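Local coordinates for protein gigastasin (Haementeria ghilianii, PDB 5UBM) that probably inhibits serine proteases of host blood, as a disulfide-rich leech protein of the antistasin family, at residues I110-P115 with G123-P128; G73-C79 with K92-C98; C45-C50 with C66-L70. One frame throughout, in Å; residues are numbered along the deposited sequence.

Interaction 1. Residues I110-P115 with G123-P128; sequences IWCTDP and GRCEDP
Cys112 and Cys125 both set SG anti to their carbonyl carbon (chi1 -58° and -62°), which turns each sulfur into the space between the two chain segments. There Cys112 SG and Cys125 SG join at 2.0 Å, with chi3 at -91°. Ile110 flanks this bridge in an extended form: its CG1 lies 3.8 Å from Cys125 SG, while CD1 runs on to Gly123 O at 3.8 Å. Pro115, which follows a cis peptide bond, marks the other end of the contact. Its ring passes slantwise by the carboxylate of Asp127, with Pro115 CB 3.6 Å from Asp127 OD1, and Pro115 O takes a CA-H...O contact from Asp127 CA at 3.5 Å. Asp127 OD1 accepts a hydrogen bond from the backbone N of Asn129. An alanine in place of Asp127 would probably deprive Asn129 N of this acceptor and strip the Pro115 ring of its flat neighbour. No hydrogen bond links 110-115 to 123-128, although they run nearly parallel. Strand 124-126 pairs instead with antiparallel strand 117-119, through a Glu126-Lys117 backbone bond, and Ile110 and Cys112 rest against Cys118 of that strand.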
ATOM      1  N   ILE C 110     -26.323  -5.279  27.167  1.00 62.18           N
ATOM      2  CA  ILE C 110     -24.966  -5.310  27.690  1.00 63.69           C
ATOM      3  C   ILE C 110     -25.054  -5.566  29.192  1.00 64.90           C
ATOM      4  O   ILE C 110     -26.046  -5.211  29.828  1.00 67.83           O
ATOM      5  CB  ILE C 110     -24.199  -3.995  27.386  1.00 54.45           C
ATOM      6  CG1 ILE C 110     -22.691  -4.199  27.534  1.00 52.24           C
ATOM      7  CG2 ILE C 110     -24.704  -2.845  28.257  1.00 53.67           C
ATOM      8  CD1 ILE C 110     -21.865  -2.997  27.124  1.00 50.58           C
ATOM      9  N   TRP C 111     -24.039  -6.212  29.756  1.00 64.90           N
ATOM     10  CA  TRP C 111     -24.102  -6.620  31.155  1.00 66.86           C
ATOM     11  C   TRP C 111     -22.815  -6.287  31.901  1.00 67.78           C
ATOM     12  O   TRP C 111     -21.872  -7.082  31.936  1.00 67.86           O
ATOM     13  CB  TRP C 111     -24.418  -8.115  31.240  1.00 67.40           C
ATOM     14  CG  TRP C 111     -25.714  -8.442  30.557  1.00 69.55           C
ATOM     15  CD1 TRP C 111     -26.949  -8.491  31.129  1.00 70.87           C
ATOM     16  CD2 TRP C 111     -25.907  -8.726  29.163  1.00 70.16           C
ATOM     17  NE1 TRP C 111     -27.898  -8.804  30.184  1.00 69.07           N
ATOM     18  CE2 TRP C 111     -27.285  -8.951  28.970  1.00 68.27           C
ATOM     19  CE3 TRP C 111     -25.048  -8.819  28.064  1.00 69.75           C
ATOM     20  CZ2 TRP C 111     -27.823  -9.265  27.725  1.00 67.31           C
ATOM     21  CZ3 TRP C 111     -25.585  -9.128  26.828  1.00 69.43           C
ATOM     22  CH2 TRP C 111     -26.960  -9.348  26.669  1.00 68.27           C
ATOM     23  N   CYS C 112     -22.794  -5.095  32.492  1.00 66.86           N
ATOM     24  CA  CYS C 112     -21.630  -4.587  33.206  1.00 69.34           C
ATOM     25  C   CYS C 112     -21.859  -4.612  34.711  1.00 74.77           C
ATOM     26  O   CYS C 112     -22.923  -4.221  35.193  1.00 76.55           O
ATOM     27  CB  CYS C 112     -21.303  -3.157  32.761  1.00 69.86           C
ATOM     28  SG  CYS C 112     -20.990  -2.936  30.993  1.00115.56           S
ATOM     29  N   THR C 113     -20.858  -5.067  35.453  1.00 77.08           N
ATOM     30  CA  THR C 113     -20.941  -5.084  36.906  1.00 81.20           C
ATOM     31  C   THR C 113     -19.947  -4.084  37.489  1.00 86.07           C
ATOM     32  O   THR C 113     -18.843  -3.926  36.966  1.00 85.96           O
ATOM     33  CB  THR C 113     -20.672  -6.492  37.466  1.00 83.71           C
ATOM     34  OG1 THR C 113     -21.559  -7.428  36.840  1.00 84.39           O
ATOM     35  CG2 THR C 113     -20.882  -6.531  38.971  1.00 85.50           C
ATOM     36  N   ASP C 114     -20.355  -3.405  38.559  1.00 88.35           N
ATOM     37  CA  ASP C 114     -19.539  -2.381  39.205  1.00 92.16           C
ATOM     38  C   ASP C 114     -18.147  -2.899  39.562  1.00 93.32           C
ATOM     39  O   ASP C 114     -18.005  -4.039  40.004  1.00 93.99           O
ATOM     40  CB  ASP C 114     -20.246  -1.864  40.461  1.00 99.00           C
ATOM     41  CG  ASP C 114     -21.618  -1.287  40.161  1.00 98.29           C
ATOM     42  OD1 ASP C 114     -22.263  -1.750  39.195  1.00 93.64           O
ATOM     43  OD2 ASP C 114     -22.049  -0.369  40.892  1.00101.47           O
ATOM     44  N   PRO C 115     -17.112  -2.057  39.380  1.00 93.38           N
ATOM     45  CA  PRO C 115     -17.183  -0.656  38.943  1.00 91.44           C
ATOM     46  C   PRO C 115     -17.234  -0.464  37.426  1.00 86.73           C
ATOM     47  O   PRO C 115     -17.031   0.655  36.953  1.00 86.29           O
ATOM     48  CB  PRO C 115     -15.892  -0.065  39.501  1.00 93.80           C
ATOM     49  CG  PRO C 115     -14.929  -1.191  39.404  1.00 94.71           C
ATOM     50  CD  PRO C 115     -15.725  -2.452  39.686  1.00 94.67           C
ATOM     51  N   GLY C 123     -19.759   1.452  23.633  1.00 60.99           N
ATOM     52  CA  GLY C 123     -20.592   0.268  23.745  1.00 57.83           C
ATOM     53  C   GLY C 123     -19.838  -0.859  24.426  1.00 56.61           C
ATOM     54  O   GLY C 123     -19.917  -2.016  24.015  1.00 56.64           O
ATOM     55  N   ARG C 124     -19.102  -0.517  25.475  1.00 55.66           N
ATOM     56  CA  ARG C 124     -18.238  -1.482  26.145  1.00 56.85           C
ATOM     57  C   ARG C 124     -18.267  -1.289  27.657  1.00 60.13           C
ATOM     58  O   ARG C 124     -18.302  -0.156  28.139  1.00 63.06           O
ATOM     59  CB  ARG C 124     -16.810  -1.349  25.619  1.00 56.13           C
ATOM     60  CG  ARG C 124     -15.842  -2.412  26.098  1.00 59.32           C
ATOM     61  CD  ARG C 124     -14.427  -2.030  25.705  1.00 63.99           C
ATOM     62  NE  ARG C 124     -14.376  -1.530  24.331  1.00 65.84           N
ATOM     63  CZ  ARG C 124     -13.405  -0.758  23.852  1.00 68.77           C
ATOM     64  NH1 ARG C 124     -12.399  -0.390  24.635  1.00 74.41           N
ATOM     65  NH2 ARG C 124     -13.441  -0.349  22.591  1.00 67.05           N
ATOM     66  N   CYS C 125     -18.263  -2.390  28.402  1.00 59.88           N
ATOM     67  CA  CYS C 125     -18.174  -2.318  29.859  1.00 62.48           C
ATOM     68  C   CYS C 125     -16.833  -1.722  30.269  1.00 66.22           C
ATOM     69  O   CYS C 125     -15.779  -2.271  29.950  1.00 64.95           O
ATOM     70  CB  CYS C 125     -18.349  -3.701  30.489  1.00 59.37           C
ATOM     71  SG  CYS C 125     -19.948  -4.473  30.175  1.00 78.53           S
ATOM     72  N   GLU C 126     -16.873  -0.596  30.971  1.00 71.80           N
ATOM     73  CA  GLU C 126     -15.647   0.093  31.358  1.00 77.47           C
ATOM     74  C   GLU C 126     -15.716   0.636  32.780  1.00 84.36           C
ATOM     75  O   GLU C 126     -16.782   1.022  33.260  1.00 86.71           O
ATOM     76  CB  GLU C 126     -15.350   1.239  30.386  1.00 77.38           C
ATOM     77  CG  GLU C 126     -14.595   0.829  29.131  1.00 75.73           C
ATOM     78  CD  GLU C 126     -14.537   1.937  28.095  1.00 74.82           C
ATOM     79  OE1 GLU C 126     -14.267   3.095  28.477  1.00 76.80           O
ATOM     80  OE2 GLU C 126     -14.748   1.651  26.898  1.00 72.53           O
ATOM     81  N   ASP C 127     -14.570   0.655  33.450  1.00 88.63           N
ATOM     82  CA  ASP C 127     -14.444   1.337  34.729  1.00 95.32           C
ATOM     83  C   ASP C 127     -13.884   2.730  34.483  1.00 98.25           C
ATOM     84  O   ASP C 127     -12.781   2.871  33.961  1.00 99.81           O
ATOM     85  CB  ASP C 127     -13.542   0.554  35.688  1.00100.68           C
ATOM     86  CG  ASP C 127     -13.258   1.310  36.981  1.00105.56           C
ATOM     87  OD1 ASP C 127     -14.077   2.166  37.376  1.00105.89           O
ATOM     88  OD2 ASP C 127     -12.206   1.044  37.602  1.00109.02           O
ATOM     89  N   PRO C 128     -14.654   3.765  34.845  1.00100.32           N
ATOM     90  CA  PRO C 128     -14.231   5.162  34.690  1.00103.05           C
ATOM     91  C   PRO C 128     -12.978   5.496  35.496  1.00108.73           C
ATOM     92  O   PRO C 128     -12.159   6.297  35.048  1.00109.24           O
ATOM     93  CB  PRO C 128     -15.434   5.952  35.212  1.00105.15           C
ATOM     94  CG  PRO C 128     -16.592   5.030  35.048  1.00101.48           C
ATOM     95  CD  PRO C 128     -16.046   3.661  35.315  1.00100.44           C
TER

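Interaction 2. Residues G73-C79 with K92-C98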
ATOM      1  N   GLY C  73     -25.462 -20.550  23.598  1.00 72.45           N
ATOM      2  CA  GLY C  73     -26.237 -20.525  22.368  1.00 76.91           C
ATOM      3  C   GLY C  73     -25.558 -19.747  21.253  1.00 75.14           C
ATOM      4  O   GLY C  73     -26.015 -19.750  20.108  1.00 74.76           O
ATOM      5  N   CYS C  74     -24.460 -19.080  21.593  1.00 65.14           N
ATOM      6  CA  CYS C  74     -23.722 -18.267  20.635  1.00 64.40           C
ATOM      7  C   CYS C  74     -22.490 -19.015  20.133  1.00 63.85           C
ATOM      8  O   CYS C  74     -21.822 -19.702  20.910  1.00 64.95           O
ATOM      9  CB  CYS C  74     -23.309 -16.943  21.277  1.00 60.78           C
ATOM     10  SG  CYS C  74     -24.594 -16.185  22.298  1.00 78.64           S
ATOM     11  N   ASP C  75     -22.185 -18.887  18.845  1.00 57.95           N
ATOM     12  CA  ASP C  75     -21.013 -19.569  18.302  1.00 57.93           C
ATOM     13  C   ASP C  75     -19.791 -18.650  18.279  1.00 54.62           C
ATOM     14  O   ASP C  75     -18.659 -19.113  18.179  1.00 52.91           O
ATOM     15  CB  ASP C  75     -21.300 -20.131  16.899  1.00 59.78           C
ATOM     16  CG  ASP C  75     -21.663 -19.059  15.881  1.00 60.66           C
ATOM     17  OD1 ASP C  75     -21.082 -17.948  15.901  1.00 56.81           O
ATOM     18  OD2 ASP C  75     -22.538 -19.343  15.034  1.00 65.05           O
ATOM     19  N   GLY C  76     -20.030 -17.347  18.365  1.00 54.04           N
ATOM     20  CA  GLY C  76     -18.952 -16.382  18.450  1.00 51.53           C
ATOM     21  C   GLY C  76     -18.287 -16.044  17.129  1.00 51.61           C
ATOM     22  O   GLY C  76     -17.307 -15.298  17.103  1.00 53.65           O
ATOM     23  N   PHE C  77     -18.811 -16.590  16.035  1.00 52.02           N
ATOM     24  CA  PHE C  77     -18.286 -16.280  14.706  1.00 44.40           C
ATOM     25  C   PHE C  77     -18.614 -14.850  14.301  1.00 46.00           C
ATOM     26  O   PHE C  77     -19.739 -14.391  14.483  1.00 46.72           O
ATOM     27  CB  PHE C  77     -18.841 -17.253  13.665  1.00 46.05           C
ATOM     28  CG  PHE C  77     -18.101 -18.556  13.600  1.00 52.73           C
ATOM     29  CD1 PHE C  77     -17.134 -18.766  12.635  1.00 53.32           C
ATOM     30  CD2 PHE C  77     -18.366 -19.566  14.509  1.00 52.05           C
ATOM     31  CE1 PHE C  77     -16.448 -19.964  12.573  1.00 58.12           C
ATOM     32  CE2 PHE C  77     -17.682 -20.766  14.451  1.00 53.13           C
ATOM     33  CZ  PHE C  77     -16.724 -20.967  13.481  1.00 55.75           C
ATOM     34  N   LYS C  78     -17.629 -14.147  13.749  1.00 45.22           N
ATOM     35  CA  LYS C  78     -17.848 -12.777  13.306  1.00 43.65           C
ATOM     36  C   LYS C  78     -16.763 -12.249  12.373  1.00 43.10           C
ATOM     37  O   LYS C  78     -15.650 -12.785  12.311  1.00 43.78           O
ATOM     38  CB  LYS C  78     -17.961 -11.847  14.513  1.00 43.26           C
ATOM     39  CG  LYS C  78     -16.695 -11.741  15.341  1.00 41.64           C
ATOM     40  CD  LYS C  78     -16.860 -10.669  16.405  1.00 44.04           C
ATOM     41  CE  LYS C  78     -18.079 -10.954  17.262  1.00 49.75           C
ATOM     42  NZ  LYS C  78     -18.349  -9.852  18.213  1.00 55.80           N
ATOM     43  N   CYS C  79     -17.104 -11.191  11.644  1.00 40.16           N
ATOM     44  CA  CYS C  79     -16.105 -10.400  10.942  1.00 39.55           C
ATOM     45  C   CYS C  79     -15.224  -9.727  11.990  1.00 39.83           C
ATOM     46  O   CYS C  79     -15.675  -9.473  13.106  1.00 39.83           O
ATOM     47  CB  CYS C  79     -16.761  -9.363  10.032  1.00 39.19           C
ATOM     48  SG  CYS C  79     -17.629  -8.040  10.918  1.00 40.61           S
ATOM     49  N   LYS C  92     -29.918 -12.656  24.142  1.00 72.10           N
ATOM     50  CA  LYS C  92     -29.161 -13.803  24.632  1.00 76.01           C
ATOM     51  C   LYS C  92     -27.738 -13.402  24.994  1.00 73.18           C
ATOM     52  O   LYS C  92     -27.097 -14.039  25.830  1.00 78.88           O
ATOM     53  CB  LYS C  92     -29.121 -14.916  23.586  1.00 81.02           C
ATOM     54  CG  LYS C  92     -30.473 -15.412  23.125  1.00 88.59           C
ATOM     55  CD  LYS C  92     -30.306 -16.462  22.038  1.00 94.40           C
ATOM     56  CE  LYS C  92     -29.424 -17.609  22.516  1.00100.67           C
ATOM     57  NZ  LYS C  92     -29.198 -18.631  21.457  1.00102.96           N
ATOM     58  N   GLY C  93     -27.245 -12.350  24.351  1.00 63.71           N
ATOM     59  CA  GLY C  93     -25.869 -11.928  24.522  1.00 60.68           C
ATOM     60  C   GLY C  93     -25.015 -12.299  23.322  1.00 60.67           C
ATOM     61  O   GLY C  93     -23.794 -12.129  23.335  1.00 58.61           O
ATOM     62  N   CYS C  94     -25.663 -12.811  22.279  1.00 61.43           N
ATOM     63  CA  CYS C  94     -24.971 -13.175  21.048  1.00 61.52           C
ATOM     64  C   CYS C  94     -24.678 -11.945  20.203  1.00 60.14           C
ATOM     65  O   CYS C  94     -25.591 -11.200  19.850  1.00 59.40           O
ATOM     66  CB  CYS C  94     -25.800 -14.173  20.236  1.00 62.07           C
ATOM     67  SG  CYS C  94     -26.150 -15.732  21.077  1.00112.50           S
ATOM     68  N   GLU C  95     -23.405 -11.732  19.887  1.00 58.33           N
ATOM     69  CA  GLU C  95     -23.023 -10.637  19.007  1.00 52.58           C
ATOM     70  C   GLU C  95     -23.290 -11.030  17.563  1.00 45.69           C
ATOM     71  O   GLU C  95     -22.969 -12.143  17.154  1.00 44.78           O
ATOM     72  CB  GLU C  95     -21.546 -10.267  19.189  1.00 57.24           C
ATOM     73  CG  GLU C  95     -21.126 -10.030  20.634  1.00 66.44           C
ATOM     74  CD  GLU C  95     -19.922  -9.112  20.756  1.00 68.20           C
ATOM     75  OE1 GLU C  95     -18.796  -9.549  20.442  1.00 68.12           O
ATOM     76  OE2 GLU C  95     -20.101  -7.948  21.172  1.00 69.87           O
ATOM     77  N   ALA C  96     -23.884 -10.118  16.798  1.00 41.22           N
ATOM     78  CA  ALA C  96     -24.110 -10.335  15.368  1.00 43.06           C
ATOM     79  C   ALA C  96     -22.799 -10.614  14.625  1.00 44.15           C
ATOM     80  O   ALA C  96     -21.721 -10.237  15.084  1.00 41.53           O
ATOM     81  CB  ALA C  96     -24.816  -9.133  14.755  1.00 42.39           C
ATOM     82  N   PHE C  97     -22.898 -11.278  13.481  1.00 40.80           N
ATOM     83  CA  PHE C  97     -21.715 -11.669  12.734  1.00 45.02           C
ATOM     84  C   PHE C  97     -20.951 -10.458  12.222  1.00 49.02           C
ATOM     85  O   PHE C  97     -19.721 -10.411  12.289  1.00 52.33           O
ATOM     86  CB  PHE C  97     -22.087 -12.570  11.565  1.00 43.46           C
ATOM     87  CG  PHE C  97     -20.899 -13.105  10.822  1.00 47.79           C
ATOM     88  CD1 PHE C  97     -20.271 -14.266  11.240  1.00 50.25           C
ATOM     89  CD2 PHE C  97     -20.403 -12.446   9.706  1.00 46.97           C
ATOM     90  CE1 PHE C  97     -19.172 -14.763  10.558  1.00 54.15           C
ATOM     91  CE2 PHE C  97     -19.303 -12.937   9.024  1.00 45.33           C
ATOM     92  CZ  PHE C  97     -18.689 -14.096   9.448  1.00 51.49           C
ATOM     93  N   CYS C  98     -21.678  -9.483  11.699  1.00 48.93           N
ATOM     94  CA  CYS C  98     -21.038  -8.280  11.191  1.00 47.05           C
ATOM     95  C   CYS C  98     -22.017  -7.118  11.126  1.00 51.37           C
ATOM     96  O   CYS C  98     -22.236  -6.529  10.067  1.00 58.61           O
ATOM     97  CB  CYS C  98     -20.432  -8.530   9.812  1.00 41.53           C
ATOM     98  SG  CYS C  98     -18.989  -7.504   9.486  1.00 51.46           S
TER
HETATM   99  O   HOH W   1     -20.228 -13.330  16.888  1.00 42.91           O
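Phe97 O accepts the direct backbone hydrogen bond of this contact, from Cys79 N at 2.8 Å with an N-H...O angle of 154°. A second link passes through a water, which donates to Phe77 O at 2.7 Å and to Glu95 O at 3.0 Å, so that one water serves a carbonyl of each segment. Within 73-79, Asp75 OD1 accepts a hydrogen bond from Phe77 N at 2.6 Å, forming an Asx turn, while Asp75 OD2 is hydrogen-bonded to an aromatic side chain of another protein chain in the assembly. Cys74 O is satisfied by Gln60 NE2, and Cys94 N by Asp90 OD1. Lys78 NZ and Glu95 are oppositely charged neighbours, but they are modelled too close together for the details of their salt bridge to be trusted; Lys78 also makes a cation-pi contact with Phe87. The Phe97 ring, its CG anti to the backbone N (chi1 -175°), covers the chain beside the bond: Lys78 CA lies over one face, 3.8 Å from the centroid, and Phe77 CB meets the ring edge, 4.0 Å from Phe97 CE1. Disulfides Cys74-Cys94 and Cys79-Cys98 clamp the two ends. This is the cystine framework of an antistasin-type domain; here Lys78 and Cys79 also pair antiparallel with a strand of that other chain and Phe77 stacks on one of its aromatic rings, consistent with a protease-binding face.

Interaction 3. Residues C45-C50 with C66-L70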
ATOM      1  N   CYS C  45      -7.588 -20.514  35.910  1.00101.23           N
ATOM      2  CA  CYS C  45      -8.752 -19.918  35.246  1.00 97.10           C
ATOM      3  C   CYS C  45      -8.722 -18.399  35.231  1.00 93.21           C
ATOM      4  O   CYS C  45      -8.832 -17.755  36.273  1.00 94.39           O
ATOM      5  CB  CYS C  45     -10.055 -20.373  35.915  1.00 98.98           C
ATOM      6  SG  CYS C  45     -10.652 -21.996  35.419  1.00125.61           S
ATOM      7  N   ARG C  46      -8.589 -17.829  34.042  1.00 89.53           N
ATOM      8  CA  ARG C  46      -8.696 -16.389  33.892  1.00 88.69           C
ATOM      9  C   ARG C  46     -10.159 -16.001  33.741  1.00 90.00           C
ATOM     10  O   ARG C  46     -10.877 -16.541  32.900  1.00 90.47           O
ATOM     11  CB  ARG C  46      -7.888 -15.904  32.693  1.00 86.43           C
ATOM     12  CG  ARG C  46      -7.942 -14.404  32.477  1.00 88.64           C
ATOM     13  CD  ARG C  46      -7.497 -14.061  31.068  1.00 87.27           C
ATOM     14  NE  ARG C  46      -6.339 -14.857  30.677  1.00 88.62           N
ATOM     15  CZ  ARG C  46      -5.259 -14.366  30.081  1.00 88.12           C
ATOM     16  NH1 ARG C  46      -5.188 -13.073  29.797  1.00 87.67           N
ATOM     17  NH2 ARG C  46      -4.252 -15.170  29.766  1.00 88.54           N
ATOM     18  N   ASN C  47     -10.602 -15.071  34.574  1.00101.53           N
ATOM     19  CA  ASN C  47     -11.968 -14.587  34.495  1.00 97.54           C
ATOM     20  C   ASN C  47     -11.972 -13.106  34.150  1.00 95.76           C
ATOM     21  O   ASN C  47     -12.477 -12.274  34.906  1.00 95.17           O
ATOM     22  CB  ASN C  47     -12.702 -14.852  35.807  1.00 98.70           C
ATOM     23  CG  ASN C  47     -12.617 -16.305  36.228  1.00101.51           C
ATOM     24  OD1 ASN C  47     -13.339 -17.158  35.712  1.00 98.37           O
ATOM     25  ND2 ASN C  47     -11.720 -16.598  37.162  1.00108.57           N
ATOM     26  N   GLN C  48     -11.387 -12.796  32.996  1.00 95.59           N
ATOM     27  CA  GLN C  48     -11.251 -11.425  32.528  1.00 97.41           C
ATOM     28  C   GLN C  48     -12.608 -10.757  32.374  1.00 91.21           C
ATOM     29  O   GLN C  48     -13.620 -11.425  32.161  1.00 88.29           O
ATOM     30  CB  GLN C  48     -10.495 -11.386  31.195  1.00102.35           C
ATOM     31  CG  GLN C  48     -11.256 -11.975  30.002  1.00102.45           C
ATOM     32  CD  GLN C  48     -11.201 -13.497  29.936  1.00107.07           C
ATOM     33  OE1 GLN C  48     -10.994 -14.173  30.946  1.00111.45           O
ATOM     34  NE2 GLN C  48     -11.384 -14.040  28.737  1.00105.57           N
ATOM     35  N   VAL C  49     -12.624  -9.436  32.494  1.00 88.77           N
ATOM     36  CA  VAL C  49     -13.852  -8.686  32.301  1.00 84.04           C
ATOM     37  C   VAL C  49     -14.286  -8.831  30.855  1.00 78.99           C
ATOM     38  O   VAL C  49     -13.484  -8.638  29.942  1.00 82.90           O
ATOM     39  CB  VAL C  49     -13.675  -7.204  32.643  1.00 85.07           C
ATOM     40  CG1 VAL C  49     -15.031  -6.556  32.876  1.00 83.70           C
ATOM     41  CG2 VAL C  49     -12.790  -7.051  33.867  1.00 91.66           C
ATOM     42  N   CYS C  50     -15.545  -9.190  30.643  1.00 72.19           N
ATOM     43  CA  CYS C  50     -16.048  -9.356  29.287  1.00 66.86           C
ATOM     44  C   CYS C  50     -16.525  -8.022  28.732  1.00 64.80           C
ATOM     45  O   CYS C  50     -17.145  -7.233  29.444  1.00 66.59           O
ATOM     46  CB  CYS C  50     -17.170 -10.393  29.252  1.00 64.94           C
ATOM     47  SG  CYS C  50     -16.616 -12.062  29.685  1.00 85.90           S
ATOM     48  N   CYS C  66     -13.759 -23.065  33.092  1.00 95.82           N
ATOM     49  CA  CYS C  66     -13.440 -21.649  33.227  1.00 95.34           C
ATOM     50  C   CYS C  66     -14.425 -20.816  32.423  1.00 91.81           C
ATOM     51  O   CYS C  66     -14.839 -21.215  31.337  1.00 86.93           O
ATOM     52  CB  CYS C  66     -12.013 -21.363  32.760  1.00 95.81           C
ATOM     53  SG  CYS C  66     -10.763 -22.462  33.448  1.00159.83           S
ATOM     54  N   ARG C  67     -14.794 -19.656  32.955  1.00 94.97           N
ATOM     55  CA  ARG C  67     -15.755 -18.790  32.284  1.00 94.25           C
ATOM     56  C   ARG C  67     -15.178 -18.175  31.011  1.00 89.29           C
ATOM     57  O   ARG C  67     -14.163 -17.476  31.048  1.00 87.26           O
ATOM     58  CB  ARG C  67     -16.224 -17.678  33.223  1.00 98.23           C
ATOM     59  CG  ARG C  67     -17.431 -16.918  32.705  1.00 99.00           C
ATOM     60  CD  ARG C  67     -17.647 -15.620  33.462  1.00101.68           C
ATOM     61  NE  ARG C  67     -16.602 -14.645  33.169  1.00100.59           N
ATOM     62  CZ  ARG C  67     -16.611 -13.387  33.600  1.00102.95           C
ATOM     63  NH1 ARG C  67     -17.616 -12.948  34.345  1.00107.05           N
ATOM     64  NH2 ARG C  67     -15.616 -12.569  33.284  1.00101.33           N
ATOM     65  N   LYS C  68     -15.831 -18.443  29.884  1.00 86.26           N
ATOM     66  CA  LYS C  68     -15.473 -17.805  28.623  1.00 80.81           C
ATOM     67  C   LYS C  68     -16.151 -16.447  28.517  1.00 80.24           C
ATOM     68  O   LYS C  68     -17.048 -16.127  29.300  1.00 83.19           O
ATOM     69  CB  LYS C  68     -15.876 -18.680  27.434  1.00 77.63           C
ATOM     70  CG  LYS C  68     -15.248 -20.056  27.419  1.00 80.79           C
ATOM     71  CD  LYS C  68     -15.791 -20.881  26.263  1.00 81.36           C
ATOM     72  CE  LYS C  68     -15.241 -22.297  26.290  1.00 85.70           C
ATOM     73  NZ  LYS C  68     -15.879 -23.173  25.270  1.00 86.13           N
ATOM     74  N   CYS C  69     -15.723 -15.643  27.551  1.00 76.85           N
ATOM     75  CA  CYS C  69     -16.433 -14.409  27.248  1.00 73.34           C
ATOM     76  C   CYS C  69     -17.307 -14.639  26.022  1.00 68.22           C
ATOM     77  O   CYS C  69     -17.171 -13.969  24.996  1.00 65.40           O
ATOM     78  CB  CYS C  69     -15.460 -13.250  27.039  1.00 69.77           C
ATOM     79  SG  CYS C  69     -14.946 -12.475  28.596  1.00 77.94           S
ATOM     80  N   LEU C  70     -18.200 -15.615  26.154  1.00 66.11           N
ATOM     81  CA  LEU C  70     -19.115 -16.013  25.096  1.00 66.24           C
ATOM     82  C   LEU C  70     -20.367 -16.595  25.727  1.00 69.65           C
ATOM     83  O   LEU C  70     -20.278 -17.443  26.614  1.00 76.60           O
ATOM     84  CB  LEU C  70     -18.464 -17.034  24.164  1.00 68.72           C
ATOM     85  CG  LEU C  70     -19.312 -17.522  22.988  1.00 70.15           C
ATOM     86  CD1 LEU C  70     -19.596 -16.381  22.020  1.00 67.16           C
ATOM     87  CD2 LEU C  70     -18.630 -18.683  22.274  1.00 69.44           C
TER
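The guanidinium of Arg67 is sandwiched between Asn47 CB over one face and Cys50 SG over the opposite one, while Gln48 O and Val49 CA lie at its edge. Arg67 NH2 comes 2.6 Å from Gln48 O and 3.8 Å from Cys50 SG. A bend at chi3 (69°) brings the group back against 45-50, between the Asn47 side chain and the Cys50-Cys69 bridge. The Asn47 amide stands steeply to the guanidinium, their planes 78° apart, and its OD1 lies alongside the base of the same side chain, 3.8 Å from Arg67 CB. Arg67 also makes a cation-pi contact with Tyr59, which adds an aromatic partner from strand 59-61. The Gln48 chain folds over the second bridge, with Gln48 CG 4.0 Å from Cys69 SG. The two cystines close the ends: Cys45 SG to Cys66 SG at 2.0 Å, where chi3 is only -65°, and Cys50 SG to Cys69 SG at 2.0 Å. Between these points the chains run in nearly the same direction without any clear hydrogen bond from one to the other; strand 67-68 bonds instead to strand 59-61, through Lys68 and Gln60. Short strands held by closely spaced cystines, with Cys54-Cys71 as a third bridge of the same family region, are characteristic of a small antistasin-like domain.

Overall arrangement
Along the chain the contacts follow one another without interleaving: interaction 3, then interaction 2, then interaction 1. The centres of interactions 2 and 3 lie about 16 Å apart. Those of interactions 1 and 3 are about 15 Å apart, and those of interactions 1 and 2 about 19 Å, yet each pair touches. Leu70 packs on Gly76 between interactions 3 and 2, Trp111 on Gly93 between 1 and 2, and Cys125 on Cys50 between 1 and 3. Within the chain no sheet joins them. Interactions 3 and 2 belong to successive antistasin-type units, and interaction 1 follows with its own cystine and strand pair. The protein is thus a series of small disulfide-bridged units that touch one another. Of the three contacts, interaction 2 has the most residues, eight, within reach of the partner protein chain.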